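Local coordinates for orotidine 5'-phosphate decarboxylase (Sulfolobus solfataricus, PDB 4DBD), which probably catalyses the decarboxylation of orotidine 5'-monophosphate to UMP, the last step of de novo UMP synthesis, as a TIM-barrel homodimer, at residues 88-93 with 128-133; 84-89 with 108-113. All coordinates share one frame; numbering follows the deposited sequence. Where two conformers were deposited one is given.

Contact 1: residues 88-93 with 128-133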
ATOM      1  N   ILE A  88      -6.296  -8.532  -0.040  1.00 14.48           N
ATOM      2  CA  ILE A  88      -7.404  -7.631  -0.399  1.00 16.68           C
ATOM      3  C   ILE A  88      -8.523  -8.316  -1.179  1.00 18.02           C
ATOM      4  O   ILE A  88      -9.635  -7.794  -1.263  1.00 19.09           O
ATOM      5  CB  ILE A  88      -6.921  -6.406  -1.182  1.00 15.86           C
ATOM      6  CG1 ILE A  88      -6.300  -6.825  -2.508  1.00 14.01           C
ATOM      7  CG2 ILE A  88      -5.914  -5.605  -0.347  1.00 22.09           C
ATOM      8  CD1 ILE A  88      -5.617  -5.664  -3.213  1.00 17.67           C
ATOM      9  N   GLY A  89      -8.222  -9.467  -1.771  1.00 14.72           N
ATOM     10  CA  GLY A  89      -9.255 -10.259  -2.405  1.00 18.71           C
ATOM     11  C   GLY A  89      -9.512  -9.893  -3.852  1.00 19.55           C
ATOM     12  O   GLY A  89      -8.863  -9.004  -4.427  1.00 18.83           O
ATOM     13  N   VAL A  90     -10.489 -10.567  -4.448  1.00 17.90           N
ATOM     14  CA  VAL A  90     -10.656 -10.513  -5.897  1.00 18.20           C
ATOM     15  C   VAL A  90     -11.719  -9.505  -6.351  1.00 17.85           C
ATOM     16  O   VAL A  90     -11.408  -8.501  -6.979  1.00 20.13           O
ATOM     17  CB  VAL A  90     -10.964 -11.927  -6.455  1.00 22.58           C
ATOM     18  CG1 VAL A  90     -11.259 -11.881  -7.966  1.00 18.67           C
ATOM     19  CG2 VAL A  90      -9.810 -12.884  -6.137  1.00 18.85           C
ATOM     20  N   LYS A  91     -12.978  -9.766  -6.020  1.00 16.18           N
ATOM     21  CA  LYS A  91     -14.070  -8.984  -6.588  1.00 16.39           C
ATOM     22  C   LYS A  91     -13.999  -7.509  -6.223  1.00 18.77           C
ATOM     23  O   LYS A  91     -14.061  -7.148  -5.043  1.00 18.08           O
ATOM     24  CB  LYS A  91     -15.423  -9.573  -6.166  1.00 18.58           C
ATOM     25  CG  LYS A  91     -15.873 -10.749  -7.016  1.00 28.03           C
ATOM     26  CD  LYS A  91     -14.759 -11.780  -7.128  1.00 36.99           C
ATOM     27  CE  LYS A  91     -15.286 -13.211  -7.125  1.00 45.92           C
ATOM     28  NZ  LYS A  91     -14.234 -14.172  -6.647  1.00 32.45           N
ATOM     29  N   GLY A  92     -13.857  -6.655  -7.235  1.00 15.21           N
ATOM     30  CA  GLY A  92     -13.845  -5.216  -7.018  1.00 15.65           C
ATOM     31  C   GLY A  92     -12.487  -4.699  -6.568  1.00 19.78           C
ATOM     32  O   GLY A  92     -12.344  -3.532  -6.197  1.00 15.22           O
ATOM     33  N   SER A  93     -11.488  -5.572  -6.596  1.00 15.32           N
ATOM     34  CA  SER A  93     -10.125  -5.188  -6.227  1.00 14.07           C
ATOM     35  C   SER A  93      -9.138  -5.827  -7.199  1.00 14.92           C
ATOM     36  O   SER A  93      -8.852  -5.266  -8.255  1.00 15.61           O
ATOM     37  CB  SER A  93      -9.843  -5.565  -4.772  1.00 16.49           C
ATOM     38  OG  SER A  93      -8.531  -5.206  -4.374  1.00 21.01           O
ATOM     39  N   LYS A 128      -4.001 -18.437  -0.937  1.00 18.83           N
ATOM     40  CA  LYS A 128      -3.779 -19.366  -2.047  1.00 20.34           C
ATOM     41  C   LYS A 128      -4.949 -19.381  -3.022  1.00 18.99           C
ATOM     42  O   LYS A 128      -4.748 -19.400  -4.240  1.00 21.92           O
ATOM     43  CB  LYS A 128      -3.467 -20.775  -1.526  1.00 24.36           C
ATOM     44  CG  LYS A 128      -2.086 -20.867  -0.913  1.00 23.66           C
ATOM     45  CD  LYS A 128      -1.735 -22.285  -0.458  1.00 28.59           C
ATOM     46  CE  LYS A 128      -0.351 -22.315   0.181  1.00 37.37           C
ATOM     47  NZ  LYS A 128       0.131 -23.712   0.406  1.00 38.43           N
ATOM     48  N   ASN A 129      -6.167 -19.365  -2.496  1.00 17.00           N
ATOM     49  CA  ASN A 129      -7.347 -19.275  -3.351  1.00 22.31           C
ATOM     50  C   ASN A 129      -7.393 -17.997  -4.179  1.00 19.00           C
ATOM     51  O   ASN A 129      -7.722 -18.020  -5.361  1.00 17.99           O
ATOM     52  CB  ASN A 129      -8.622 -19.405  -2.526  1.00 23.63           C
ATOM     53  CG  ASN A 129      -8.843 -20.811  -2.055  1.00 24.45           C
ATOM     54  OD1 ASN A 129      -8.231 -21.743  -2.580  1.00 22.22           O
ATOM     55  ND2 ASN A 129      -9.709 -20.981  -1.060  1.00 24.26           N
ATOM     56  N   VAL A 130      -7.089 -16.872  -3.549  1.00 17.68           N
ATOM     57  CA  VAL A 130      -6.990 -15.622  -4.293  1.00 17.39           C
ATOM     58  C   VAL A 130      -5.978 -15.771  -5.422  1.00 16.10           C
ATOM     59  O   VAL A 130      -6.233 -15.369  -6.565  1.00 16.66           O
ATOM     60  CB  VAL A 130      -6.615 -14.453  -3.373  1.00 17.73           C
ATOM     61  CG1 VAL A 130      -6.316 -13.226  -4.188  1.00 14.88           C
ATOM     62  CG2 VAL A 130      -7.744 -14.183  -2.387  1.00 17.58           C
ATOM     63  N   ILE A 131      -4.818 -16.343  -5.111  1.00 16.63           N
ATOM     64  CA  ILE A 131      -3.781 -16.495  -6.129  1.00 20.04           C
ATOM     65  C   ILE A 131      -4.253 -17.407  -7.258  1.00 20.90           C
ATOM     66  O   ILE A 131      -4.009 -17.138  -8.432  1.00 20.59           O
ATOM     67  CB  ILE A 131      -2.454 -17.005  -5.517  1.00 17.27           C
ATOM     68  CG1 ILE A 131      -1.868 -15.922  -4.604  1.00 15.94           C
ATOM     69  CG2 ILE A 131      -1.469 -17.385  -6.602  1.00 17.88           C
ATOM     70  CD1 ILE A 131      -0.754 -16.415  -3.677  1.00 17.94           C
ATOM     71  N   ARG A 132      -4.941 -18.484  -6.902  1.00 19.36           N
ATOM     72  CA  ARG A 132      -5.500 -19.382  -7.915  1.00 26.02           C
ATOM     73  C   ARG A 132      -6.517 -18.719  -8.851  1.00 22.90           C
ATOM     74  O   ARG A 132      -6.496 -18.958 -10.056  1.00 25.31           O
ATOM     75  CB  ARG A 132      -6.110 -20.614  -7.250  1.00 22.71           C
ATOM     76  CG  ARG A 132      -5.082 -21.507  -6.609  1.00 18.87           C
ATOM     77  CD  ARG A 132      -5.747 -22.497  -5.672  1.00 18.97           C
ATOM     78  NE  ARG A 132      -4.772 -23.384  -5.057  1.00 29.45           N
ATOM     79  CZ  ARG A 132      -4.781 -23.725  -3.773  1.00 30.02           C
ATOM     80  NH1 ARG A 132      -5.728 -23.264  -2.965  1.00 27.36           N
ATOM     81  NH2 ARG A 132      -3.845 -24.534  -3.303  1.00 24.76           N
ATOM     82  N   GLU A 133      -7.399 -17.885  -8.307  1.00 22.61           N
ATOM     83  CA  GLU A 133      -8.379 -17.180  -9.139  1.00 21.71           C
ATOM     84  C   GLU A 133      -7.726 -16.175 -10.085  1.00 25.96           C
ATOM     85  O   GLU A 133      -8.092 -16.077 -11.252  1.00 24.80           O
ATOM     86  CB  GLU A 133      -9.416 -16.458  -8.279  1.00 25.01           C
ATOM     87  CG  GLU A 133     -10.450 -17.357  -7.645  1.00 32.46           C
ATOM     88  CD  GLU A 133     -11.479 -16.574  -6.855  1.00 41.35           C
ATOM     89  OE1 GLU A 133     -11.547 -15.337  -7.034  1.00 37.29           O
ATOM     90  OE2 GLU A 133     -12.214 -17.189  -6.049  1.00 43.85           O
TER
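Gly-89, the N-cap residue of helix 90-103, and Val-130 on helix 124-134 bring the two backbones nearest, with 6.1 Å between Gly-89 CA and Val-130 CA. Phi of Gly-89 is positive, at 88°. Gly-89 CA lies 4.2 Å from Val-130 CG2, the closest approach of these two residues. One residue on, Val-90 points toward helix 124-134. Val-90 CG2, anti to the carbonyl carbon, packs on Val-130 CG1 at 4.0 Å. The two valine side chains slide past each other in opposite directions. The same Val-90 CG2 lies 3.1 Å from Glu-133 OE1, so a carboxylate oxygen borders the apolar patch.

Glu-133 runs extended beyond CG and crosses the lysine chain of Lys-91 at about a right angle. Lys-91 is bent at chi2 and chi3. Lys-91 NZ meets Glu-133 OE1 at 3.0 Å in a salt bridge whose hydrogen bond is weak. Leu-94 of helix 90-103 also touches Val-130, and Asp-95 of the same helix touches Val-90. Lys-91 packs on Glu-117 of the second subunit as well. The contact thus joins two neighbouring outer helices of the barrel. Valine methyls meet on the side nearer the barrel, where Val-130 is buried. The exposed Lys-91 and Glu-133 form their salt bridge at the surface, where solvent probably weakens the charge attraction.

Contact 2: residues 84-89 with 108-113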
ATOM      1  N   ALA A  84       1.068  -6.452  -5.759  1.00 14.07           N
ATOM      2  CA  ALA A  84      -0.134  -6.162  -4.974  1.00 12.52           C
ATOM      3  C   ALA A  84      -0.302  -7.209  -3.892  1.00 12.68           C
ATOM      4  O   ALA A  84       0.226  -8.315  -4.008  1.00 12.99           O
ATOM      5  CB  ALA A  84      -1.370  -6.146  -5.868  1.00 13.83           C
ATOM      6  N   HIS A  85      -1.048  -6.867  -2.844  1.00 12.69           N
ATOM      7  CA  HIS A  85      -1.344  -7.829  -1.775  1.00 15.64           C
ATOM      8  C   HIS A  85      -2.463  -8.773  -2.167  1.00 14.95           C
ATOM      9  O   HIS A  85      -3.466  -8.341  -2.714  1.00 16.92           O
ATOM     10  CB  HIS A  85      -1.744  -7.100  -0.493  1.00 13.30           C
ATOM     11  CG  HIS A  85      -0.591  -6.785   0.404  1.00 14.82           C
ATOM     12  ND1 HIS A  85       0.068  -7.749   1.134  1.00 13.91           N
ATOM     13  CD2 HIS A  85       0.023  -5.609   0.682  1.00 14.35           C
ATOM     14  CE1 HIS A  85       1.044  -7.183   1.824  1.00 16.10           C
ATOM     15  NE2 HIS A  85       1.038  -5.887   1.567  1.00 13.95           N
ATOM     16  N   SER A  86      -2.290 -10.062  -1.876  1.00 15.72           N
ATOM     17  CA  SER A  86      -3.371 -11.026  -2.069  1.00 18.44           C
ATOM     18  C   SER A  86      -4.533 -10.802  -1.112  1.00 18.52           C
ATOM     19  O   SER A  86      -5.690 -11.025  -1.476  1.00 13.98           O
ATOM     20  CB  SER A  86      -2.866 -12.461  -1.839  1.00 15.43           C
ATOM     21  OG  SER A  86      -1.864 -12.816  -2.768  1.00 21.08           O
ATOM     22  N   PHE A  87      -4.238 -10.366   0.115  0.51 17.71           N
ATOM     23  CA  PHE A  87      -5.263 -10.374   1.172  0.51 17.57           C
ATOM     24  C   PHE A  87      -6.464  -9.471   0.886  0.51 16.97           C
ATOM     25  O   PHE A  87      -7.542  -9.649   1.474  0.51 16.87           O
ATOM     26  CB  PHE A  87      -4.663 -10.090   2.565  0.51 18.27           C
ATOM     27  CG  PHE A  87      -4.328  -8.641   2.817  0.51 15.73           C
ATOM     28  CD1 PHE A  87      -5.303  -7.752   3.251  0.51 19.66           C
ATOM     29  CD2 PHE A  87      -3.032  -8.182   2.662  0.51 17.71           C
ATOM     30  CE1 PHE A  87      -4.988  -6.415   3.491  0.51 16.79           C
ATOM     31  CE2 PHE A  87      -2.713  -6.859   2.902  0.51 16.83           C
ATOM     32  CZ  PHE A  87      -3.691  -5.974   3.317  0.51 16.03           C
ATOM     33  N   ILE A  88      -6.296  -8.532  -0.040  1.00 14.48           N
ATOM     34  CA  ILE A  88      -7.404  -7.631  -0.399  1.00 16.68           C
ATOM     35  C   ILE A  88      -8.523  -8.316  -1.179  1.00 18.02           C
ATOM     36  O   ILE A  88      -9.635  -7.794  -1.263  1.00 19.09           O
ATOM     37  CB  ILE A  88      -6.921  -6.406  -1.182  1.00 15.86           C
ATOM     38  CG1 ILE A  88      -6.300  -6.825  -2.508  1.00 14.01           C
ATOM     39  CG2 ILE A  88      -5.914  -5.605  -0.347  1.00 22.09           C
ATOM     40  CD1 ILE A  88      -5.617  -5.664  -3.213  1.00 17.67           C
ATOM     41  N   GLY A  89      -8.222  -9.467  -1.771  1.00 14.72           N
ATOM     42  CA  GLY A  89      -9.255 -10.259  -2.405  1.00 18.71           C
ATOM     43  C   GLY A  89      -9.512  -9.893  -3.852  1.00 19.55           C
ATOM     44  O   GLY A  89      -8.863  -9.004  -4.427  1.00 18.83           O
ATOM     45  N   LEU A 108       1.605  -9.047 -12.999  1.00 18.71           N
ATOM     46  CA  LEU A 108       1.181  -8.881 -11.611  1.00 15.15           C
ATOM     47  C   LEU A 108       1.874  -9.918 -10.738  1.00 15.20           C
ATOM     48  O   LEU A 108       1.940 -11.093 -11.095  1.00 19.39           O
ATOM     49  CB  LEU A 108      -0.351  -9.045 -11.487  1.00 16.95           C
ATOM     50  CG  LEU A 108      -1.006  -8.942 -10.106  1.00 14.58           C
ATOM     51  CD1 LEU A 108      -0.737  -7.579  -9.460  1.00 16.88           C
ATOM     52  CD2 LEU A 108      -2.513  -9.234 -10.166  1.00 14.93           C
ATOM     53  N   TYR A 109       2.425  -9.461  -9.616  1.00 15.99           N
ATOM     54  CA  TYR A 109       2.958 -10.340  -8.570  1.00 14.51           C
ATOM     55  C   TYR A 109       2.121 -10.124  -7.318  1.00 14.44           C
ATOM     56  O   TYR A 109       1.890  -8.976  -6.924  1.00 16.46           O
ATOM     57  CB  TYR A 109       4.409  -9.966  -8.258  1.00 14.17           C
ATOM     58  CG  TYR A 109       5.395 -10.397  -9.311  1.00 18.35           C
ATOM     59  CD1 TYR A 109       6.169 -11.535  -9.134  1.00 26.60           C
ATOM     60  CD2 TYR A 109       5.562  -9.664 -10.481  1.00 22.88           C
ATOM     61  CE1 TYR A 109       7.077 -11.939 -10.092  1.00 25.62           C
ATOM     62  CE2 TYR A 109       6.478 -10.061 -11.449  1.00 23.91           C
ATOM     63  CZ  TYR A 109       7.226 -11.201 -11.244  1.00 25.71           C
ATOM     64  OH  TYR A 109       8.130 -11.616 -12.187  1.00 31.83           O
ATOM     65  N   LEU A 110       1.680 -11.209  -6.676  1.00 15.41           N
ATOM     66  CA  LEU A 110       0.856 -11.073  -5.477  1.00 12.69           C
ATOM     67  C   LEU A 110       1.624 -11.473  -4.220  1.00 16.85           C
ATOM     68  O   LEU A 110       2.357 -12.460  -4.211  1.00 14.15           O
ATOM     69  CB  LEU A 110      -0.417 -11.903  -5.586  1.00 10.81           C
ATOM     70  CG  LEU A 110      -1.435 -11.532  -6.663  1.00 10.87           C
ATOM     71  CD1 LEU A 110      -2.606 -12.500  -6.608  1.00 11.59           C
ATOM     72  CD2 LEU A 110      -1.918 -10.080  -6.482  1.00 15.19           C
ATOM     73  N   VAL A 111       1.455 -10.694  -3.159  1.00 12.08           N
ATOM     74  CA  VAL A 111       2.116 -10.983  -1.892  1.00 15.03           C
ATOM     75  C   VAL A 111       1.428 -12.146  -1.177  1.00 15.66           C
ATOM     76  O   VAL A 111       0.237 -12.071  -0.848  1.00 17.92           O
ATOM     77  CB  VAL A 111       2.124  -9.746  -0.984  1.00 13.45           C
ATOM     78  CG1 VAL A 111       2.689 -10.118   0.391  1.00 16.75           C
ATOM     79  CG2 VAL A 111       2.941  -8.644  -1.630  1.00 14.37           C
ATOM     80  N   ALA A 112       2.169 -13.228  -0.942  1.00 13.85           N
ATOM     81  CA  ALA A 112       1.576 -14.416  -0.308  1.00 15.62           C
ATOM     82  C   ALA A 112       1.976 -14.543   1.153  1.00 14.00           C
ATOM     83  O   ALA A 112       1.127 -14.797   2.016  1.00 17.02           O
ATOM     84  CB  ALA A 112       1.926 -15.697  -1.077  1.00 15.13           C
ATOM     85  N   VAL A 113       3.271 -14.417   1.421  1.00 14.31           N
ATOM     86  CA  VAL A 113       3.792 -14.493   2.777  1.00 13.94           C
ATOM     87  C   VAL A 113       4.830 -13.395   2.988  1.00 18.32           C
ATOM     88  O   VAL A 113       5.722 -13.207   2.162  1.00 18.18           O
ATOM     89  CB  VAL A 113       4.469 -15.851   3.049  1.00 16.80           C
ATOM     90  CG1 VAL A 113       4.855 -15.961   4.529  1.00 16.07           C
ATOM     91  CG2 VAL A 113       3.557 -16.987   2.633  1.00 15.73           C
TER
HETATM   92  O   HOH W   1      -1.207 -10.239   0.847  1.00 14.17           O
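Strands 81-85 and 107-113 are neighbours in the closed eight-stranded parallel sheet of the TIM barrel, joined through helix 90-103 as a beta-alpha-beta unit. Ala-84 pairs with Leu-110, and His-85 with Val-111. Both backbone polar atoms of Ala-84 are bonded to the neighbouring strand. Ala-84 N donates to Tyr-109 O at 2.9 Å, and Ala-84 O accepts from Val-111 N at 2.8 Å. Leu-110 CA adds a CA-H...O contact to that same oxygen.

On the face carrying Ala-84 and Leu-110, Ala-84 CB touches Leu-108 CD1 at 3.9 Å and Leu-110 CD2 at 4.0 Å. Leu-94 of helix 90-103 also covers Ala-84 here. On the other face, His-85 and Val-111 lie side by side and point the same way. Val-111 CG2 sits over one face of the His-85 imidazole in a CH-pi contact, 4.3 Å from the ring centroid. The His-85 side chain is about 4 Å from that of Lys-61, the predicted proton donor, so this pair borders the probable active site. His-85 NE2 bonds to Ala-63 O of the second subunit, which ties this histidine to the dimer interface.

Beyond the strand end, a type I turn runs from Ser-86 to Gly-89. A water in the plane of the imidazole, at its edge, bonds to His-85 ND1 and accepts from Phe-87 N. It also donates to Val-111 O. That carbonyl takes a weak bond from Ser-86 N too. With OG beside its own backbone N (chi1 -62°), Ser-86 OG donates to Val-111 O at 2.9 Å, from 60° above the carbonyl plane.

Contact 2 lies in the buried core, and contact 1 lies farther out and is partly exposed. Both start from the same run of chain, which leaves strand 81-85, turns over Ser-86 to Gly-89, and enters helix 90-103. Contact 2 joins strand to strand, mainly by backbone bonds, a water and a ring contact. Contact 1 joins helix to helix by methyl packing and one ion pair. Ile-131 bridges the layers: Ile-131 CG1 packs on Ser-86 OG at 3.6 Å, and Ile-131 CD1 on Ala-112 CB at 3.8 Å. Both contacts reach the second subunit, where His-116 bonds to the carbonyl oxygen of the shared Ile-88.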